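Local coordinates for superantigen-like protein SSL10 (PDB 6LWT) that probably blocks classical-pathway complement activation by binding the Fc region of human IgG, and probably also hinders plasma clotting by binding prothrombin and a coagulation factor, at residues K39-R43 with Q52-P56; V102-N108 with G121-K127. All coordinates share one frame; numbering follows the deposited sequence.

Contact 1. Residues K39-R43 with Q52-P56; sequences KNNLR and QVLLP
Arg43 and Gln52 face each other as a non-hydrogen-bonded pair of an antiparallel hairpin; their side chains are joined where the backbones at this pair are not. The guanidinium presents its edge: NE reaches Gln52 OE1 at 2.8 Å and NH2 the same oxygen at 2.9 Å. One acceptor thus takes two N-H groups side-on, lying almost in the guanidinium plane, while the amide is turned 34° from that plane. Gln52 gets there because its CG stands anti to the backbone N (chi1 176°) and the chain stays extended beyond, carrying the amide towards the partner strand.

With OE1 engaged by the arginine, NE2 turns to the Asn41 side. A water accepts from Gln52 NE2 at 2.9 Å and lies between the two amides, whose planes are 48° apart; its 2.5 Å approach to Asn41 OD1 is unusually short and doubtful in detail. Leu54 CD1 packs against Asn41 OD1 on the same face as Asn41 and Gln52.

The other face is apolar. Leu42 and Leu55 meet at about a right angle, Leu42 CG 4.0 Å from Leu55 CD1, and Val53 adds its CB beside that of Leu42. Between the faces, Leu42 and Val53 exchange paired backbone bonds, and Leu55 N bonds to Asn40 O.

In this OB-fold domain, strand 32-37 bonds to strand 41-46 through Leu35 and Arg43, while strand 85-93 runs parallel to strand 49-54 and receives Val53 on Thr88 and Val92.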
loop_
_atom_site.group_PDB
_atom_site.type_symbol
_atom_site.label_atom_id
_atom_site.label_comp_id
_atom_site.label_asym_id
_atom_site.label_seq_id
_atom_site.Cartn_x
_atom_site.Cartn_y
_atom_site.Cartn_z
ATOM N N LYS A 39 -17.879 12.081 -9.602
ATOM C CA LYS A 39 -18.501 10.946 -8.927
ATOM C C LYS A 39 -17.536 10.157 -8.040
ATOM O O LYS A 39 -17.938 9.693 -6.986
ATOM C CB LYS A 39 -19.213 10.016 -9.933
ATOM C CG LYS A 39 -20.680 10.380 -10.194
ATOM C CD LYS A 39 -21.512 10.346 -8.905
ATOM C CE LYS A 39 -22.976 9.969 -9.106
ATOM N NZ LYS A 39 -23.848 11.152 -9.347
ATOM N N ASN A 40 -16.271 10.043 -8.438
ATOM C CA ASN A 40 -15.331 9.131 -7.758
ATOM C C ASN A 40 -13.943 9.694 -7.441
ATOM O O ASN A 40 -12.953 8.953 -7.464
ATOM C CB ASN A 40 -15.221 7.815 -8.530
ATOM C CG ASN A 40 -15.134 8.017 -10.017
ATOM O OD1 ASN A 40 -14.240 8.690 -10.507
ATOM N ND2 ASN A 40 -16.085 7.449 -10.748
ATOM N N ASN A 41 -13.883 10.970 -7.068
ATOM C CA ASN A 41 -12.635 11.544 -6.551
ATOM C C ASN A 41 -12.877 12.333 -5.281
ATOM O O ASN A 41 -14.011 12.759 -4.985
ATOM C CB ASN A 41 -11.931 12.433 -7.592
ATOM C CG ASN A 41 -11.609 11.702 -8.882
ATOM O OD1 ASN A 41 -10.575 11.062 -9.009
ATOM N ND2 ASN A 41 -12.481 11.829 -9.857
ATOM N N LEU A 42 -11.802 12.523 -4.532
ATOM C CA LEU A 42 -11.762 13.463 -3.449
ATOM C C LEU A 42 -10.679 14.469 -3.769
ATOM O O LEU A 42 -9.670 14.112 -4.403
ATOM C CB LEU A 42 -11.417 12.776 -2.137
ATOM C CG LEU A 42 -12.379 11.722 -1.621
ATOM C CD1 LEU A 42 -11.845 11.167 -0.307
ATOM C CD2 LEU A 42 -13.757 12.321 -1.454
ATOM N N ARG A 43 -10.888 15.705 -3.315
ATOM C CA ARG A 43 -9.889 16.755 -3.418
ATOM C C ARG A 43 -9.639 17.445 -2.107
ATOM O O ARG A 43 -10.559 17.758 -1.347
ATOM C CB ARG A 43 -10.314 17.802 -4.445
ATOM C CG ARG A 43 -10.217 17.311 -5.874
ATOM C CD ARG A 43 -10.553 18.461 -6.821
ATOM N NE ARG A 43 -10.130 18.142 -8.169
ATOM C CZ ARG A 43 -10.124 18.993 -9.189
ATOM N NH1 ARG A 43 -10.541 20.251 -9.034
ATOM N NH2 ARG A 43 -9.717 18.575 -10.375
ATOM N N GLN A 52 -5.568 15.146 -5.504
ATOM C CA GLN A 52 -6.763 14.479 -5.979
ATOM C C GLN A 52 -6.615 12.965 -5.804
ATOM O O GLN A 52 -5.659 12.346 -6.304
ATOM C CB GLN A 52 -7.030 14.810 -7.453
ATOM C CG GLN A 52 -8.225 14.063 -8.047
ATOM C CD GLN A 52 -8.782 14.719 -9.307
ATOM O OE1 GLN A 52 -8.979 15.928 -9.345
ATOM N NE2 GLN A 52 -9.051 13.918 -10.330
ATOM N N VAL A 53 -7.581 12.377 -5.105
ATOM C CA VAL A 53 -7.606 10.955 -4.814
ATOM C C VAL A 53 -8.711 10.326 -5.660
ATOM O O VAL A 53 -9.863 10.769 -5.571
ATOM C CB VAL A 53 -7.951 10.689 -3.330
ATOM C CG1 VAL A 53 -7.844 9.197 -3.018
ATOM C CG2 VAL A 53 -7.087 11.551 -2.409
ATOM N N LEU A 54 -8.348 9.331 -6.467
ATOM C CA LEU A 54 -9.291 8.469 -7.155
ATOM C C LEU A 54 -9.801 7.410 -6.190
ATOM O O LEU A 54 -8.998 6.689 -5.572
ATOM C CB LEU A 54 -8.632 7.807 -8.360
ATOM C CG LEU A 54 -9.463 6.785 -9.158
ATOM C CD1 LEU A 54 -10.607 7.459 -9.896
ATOM C CD2 LEU A 54 -8.579 6.028 -10.128
ATOM N N LEU A 55 -11.123 7.331 -6.055
ATOM C CA LEU A 55 -11.775 6.303 -5.264
ATOM C C LEU A 55 -12.073 5.099 -6.183
ATOM O O LEU A 55 -12.917 5.213 -7.063
ATOM C CB LEU A 55 -13.060 6.850 -4.639
ATOM C CG LEU A 55 -12.920 8.081 -3.742
ATOM C CD1 LEU A 55 -14.290 8.619 -3.345
ATOM C CD2 LEU A 55 -12.099 7.782 -2.492
ATOM N N PRO A 56 -11.377 3.952 -5.994
ATOM C CA PRO A 56 -11.664 2.731 -6.782
ATOM C C PRO A 56 -13.134 2.289 -6.703
ATOM O O PRO A 56 -13.779 2.488 -5.666
ATOM C CB PRO A 56 -10.790 1.657 -6.121
ATOM C CG PRO A 56 -9.736 2.397 -5.365
ATOM C CD PRO A 56 -10.291 3.736 -5.012
HETATM O O HOH W 1 -8.285 11.093 -10.032
#

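Contact 2. Residues V102-N108 with G121-K127; sequences VSAPILN and GYPYYIK
Gly121 lies against Leu107 and Asn108, its CA 3.2 Å from Leu107 O in a CA-H...O contact and close to Asn108 CB as well. Ile106 CG2 comes near Gly121 C.

At Tyr122 the two backbones bond in both directions: Tyr122 N donates to Leu107 O, and Leu107 N to Tyr122 O at 2.7 Å. The tyrosine CG sits between its backbone N and carbonyl carbon (chi1 53°), which folds the ring back over the partner strand and puts Leu107 O above one face, displaced towards the rim. Leu107 runs alongside, pointing the same way, with CD2 3.9 Å from Tyr122 CE1. The phenol oxygen hydrogen-bonds to Tyr148 OH, and Lys147 makes a cation-pi contact with the ring.

Pro123 and Ile106 form a non-hydrogen-bonded pair, and their side chains pack, Pro123 CG lying 4.1 Å from Ile106 CD1. Here two strands of the beta-grasp domain form a hairpin at the border of its mixed sheet: strand 120-123 is outermost, and strand 106-110 lies between it and strand 192-198, beside helix 133-148.

Tyr124 N then donates to Pro105 O at 2.9 Å, nearly in line with the carbonyl (C=O...N 172°). Its CB rests on Leu107 CB, while the ring, with Leu107 CD2 near CD1, packs on Leu136, Lys139 and Leu140 of that helix. Tyr125 meets Ala104 CB, 3.7 Å from its CE1, and Val102 CG1 comes against CD1 of the same ring. At Ile126 the reciprocal backbone bonds return, Ile126 N giving to Ser103 O at 2.8 Å and Ser103 N to Ile126 O. Beyond it, the aliphatic chain of Lys127 passes loosely by Val102 CG1.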
loop_
_atom_site.group_PDB
_atom_site.type_symbol
_atom_site.label_atom_id
_atom_site.label_comp_id
_atom_site.label_asym_id
_atom_site.label_seq_id
_atom_site.Cartn_x
_atom_site.Cartn_y
_atom_site.Cartn_z
ATOM N N VAL A 102 0.105 -1.325 19.005
ATOM C CA VAL A 102 1.041 -1.541 17.906
ATOM C C VAL A 102 0.989 -3.005 17.496
ATOM O O VAL A 102 1.311 -3.898 18.295
ATOM C CB VAL A 102 2.507 -1.189 18.270
ATOM C CG1 VAL A 102 3.422 -1.367 17.056
ATOM C CG2 VAL A 102 2.624 0.234 18.795
ATOM N N SER A 103 0.598 -3.241 16.246
ATOM C CA SER A 103 0.518 -4.586 15.708
ATOM C C SER A 103 1.872 -5.057 15.215
ATOM O O SER A 103 2.569 -4.321 14.524
ATOM C CB SER A 103 -0.495 -4.616 14.575
ATOM O OG SER A 103 -1.774 -4.321 15.071
ATOM N N ALA A 104 2.238 -6.298 15.560
ATOM C CA ALA A 104 3.541 -6.855 15.209
ATOM C C ALA A 104 3.431 -8.265 14.593
ATOM O O ALA A 104 4.007 -9.229 15.121
ATOM C CB ALA A 104 4.444 -6.883 16.434
ATOM N N PRO A 105 2.721 -8.393 13.451
ATOM C CA PRO A 105 2.766 -9.699 12.769
ATOM C C PRO A 105 4.180 -10.095 12.410
ATOM O O PRO A 105 5.037 -9.233 12.197
ATOM C CB PRO A 105 1.980 -9.462 11.467
ATOM C CG PRO A 105 2.041 -7.986 11.265
ATOM C CD PRO A 105 1.995 -7.394 12.656
ATOM N N ILE A 106 4.403 -11.393 12.290
ATOM C CA ILE A 106 5.698 -11.889 11.881
ATOM C C ILE A 106 5.799 -11.895 10.361
ATOM O O ILE A 106 4.990 -12.517 9.682
ATOM C CB ILE A 106 5.989 -13.289 12.440
ATOM C CG1 ILE A 106 5.844 -13.289 13.980
ATOM C CG2 ILE A 106 7.372 -13.732 11.997
ATOM C CD1 ILE A 106 6.752 -12.319 14.705
ATOM N N LEU A 107 6.829 -11.215 9.869
ATOM C CA LEU A 107 7.204 -11.226 8.466
ATOM C C LEU A 107 8.258 -12.308 8.282
ATOM O O LEU A 107 9.275 -12.297 8.984
ATOM C CB LEU A 107 7.775 -9.866 8.085
ATOM C CG LEU A 107 8.429 -9.656 6.725
ATOM C CD1 LEU A 107 7.533 -10.099 5.606
ATOM C CD2 LEU A 107 8.797 -8.178 6.573
ATOM N N ASN A 108 8.038 -13.231 7.355
ATOM C CA ASN A 108 9.054 -14.239 7.077
ATOM C C ASN A 108 9.457 -14.211 5.615
ATOM O O ASN A 108 8.586 -14.105 4.737
ATOM C CB ASN A 108 8.695 -15.630 7.629
ATOM C CG ASN A 108 7.585 -16.349 6.869
ATOM O OD1 ASN A 108 6.437 -16.381 7.309
ATOM N ND2 ASN A 108 7.935 -16.992 5.772
ATOM N N GLY A 121 12.235 -15.239 10.045
ATOM C CA GLY A 121 11.043 -14.502 10.424
ATOM C C GLY A 121 11.358 -13.463 11.479
ATOM O O GLY A 121 12.151 -13.722 12.387
ATOM N N TYR A 122 10.710 -12.310 11.395
ATOM C CA TYR A 122 10.886 -11.247 12.389
ATOM C C TYR A 122 9.651 -10.344 12.430
ATOM O O TYR A 122 8.873 -10.313 11.464
ATOM C CB TYR A 122 12.164 -10.449 12.104
ATOM C CG TYR A 122 12.263 -9.927 10.703
ATOM C CD1 TYR A 122 11.744 -8.662 10.360
ATOM C CD2 TYR A 122 12.859 -10.689 9.707
ATOM C CE1 TYR A 122 11.827 -8.182 9.051
ATOM C CE2 TYR A 122 12.947 -10.226 8.403
ATOM C CZ TYR A 122 12.429 -8.983 8.074
ATOM O OH TYR A 122 12.544 -8.582 6.753
ATOM N N PRO A 123 9.437 -9.627 13.556
ATOM C CA PRO A 123 8.274 -8.763 13.626
ATOM C C PRO A 123 8.320 -7.582 12.656
ATOM O O PRO A 123 9.373 -6.993 12.419
ATOM C CB PRO A 123 8.267 -8.264 15.087
ATOM C CG PRO A 123 9.120 -9.208 15.839
ATOM C CD PRO A 123 10.119 -9.730 14.860
ATOM N N TYR A 124 7.157 -7.283 12.095
ATOM C CA TYR A 124 6.959 -6.169 11.180
ATOM C C TYR A 124 5.888 -5.306 11.813
ATOM O O TYR A 124 4.783 -5.780 12.034
ATOM C CB TYR A 124 6.486 -6.659 9.815
ATOM C CG TYR A 124 6.248 -5.515 8.877
ATOM C CD1 TYR A 124 7.315 -4.882 8.243
ATOM C CD2 TYR A 124 4.957 -5.003 8.690
ATOM C CE1 TYR A 124 7.105 -3.790 7.404
ATOM C CE2 TYR A 124 4.735 -3.908 7.871
ATOM C CZ TYR A 124 5.806 -3.310 7.222
ATOM O OH TYR A 124 5.571 -2.220 6.402
ATOM N N TYR A 125 6.231 -4.061 12.143
ATOM C CA TYR A 125 5.383 -3.235 12.987
ATOM C C TYR A 125 4.433 -2.373 12.165
ATOM O O TYR A 125 4.817 -1.825 11.134
ATOM C CB TYR A 125 6.241 -2.368 13.930
ATOM C CG TYR A 125 7.088 -3.207 14.849
ATOM C CD1 TYR A 125 6.529 -3.838 15.958
ATOM C CD2 TYR A 125 8.446 -3.400 14.593
ATOM C CE1 TYR A 125 7.303 -4.631 16.794
ATOM C CE2 TYR A 125 9.230 -4.191 15.422
ATOM C CZ TYR A 125 8.653 -4.801 16.519
ATOM O OH TYR A 125 9.418 -5.598 17.328
ATOM N N ILE A 126 3.188 -2.314 12.624
ATOM C CA ILE A 126 2.146 -1.476 12.059
ATOM C C ILE A 126 1.524 -0.662 13.204
ATOM O O ILE A 126 0.935 -1.246 14.129
ATOM C CB ILE A 126 1.068 -2.331 11.381
ATOM C CG1 ILE A 126 1.689 -3.131 10.229
ATOM C CG2 ILE A 126 -0.044 -1.446 10.855
ATOM C CD1 ILE A 126 0.788 -4.179 9.657
ATOM N N LYS A 127 1.634 0.666 13.115
ATOM C CA LYS A 127 1.220 1.572 14.213
ATOM C C LYS A 127 -0.289 1.859 14.184
ATOM O O LYS A 127 -0.912 2.011 15.233
ATOM C CB LYS A 127 1.964 2.923 14.192
ATOM C CG LYS A 127 3.401 2.948 13.695
ATOM C CD LYS A 127 4.382 2.185 14.568
ATOM C CE LYS A 127 5.589 1.758 13.744
ATOM N NZ LYS A 127 6.779 1.492 14.587
#

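How the contacts relate
Contacts 1 and 2 apply one principle, the antiparallel beta hairpin, in the two domains of the staphylococcal/streptococcal toxin family. They follow one another along the chain, contact 1 in the OB-fold domain and contact 2 in the beta-grasp domain, on opposite sides of the chain's centre. Their centres are 31 Å apart and their nearest atoms about 19 Å, so neither touches the other. The surroundings differ: the hairpin of contact 1 lies between strands 32-37 and 85-93, whereas 121-123 lie on the outermost strand of their sheet within this chain, and Tyr122 and Tyr124 reach helix 133-148. Contact 1 also gains polar side-chain bonds, while contact 2 relies across its segments on backbone bonds and apolar packing.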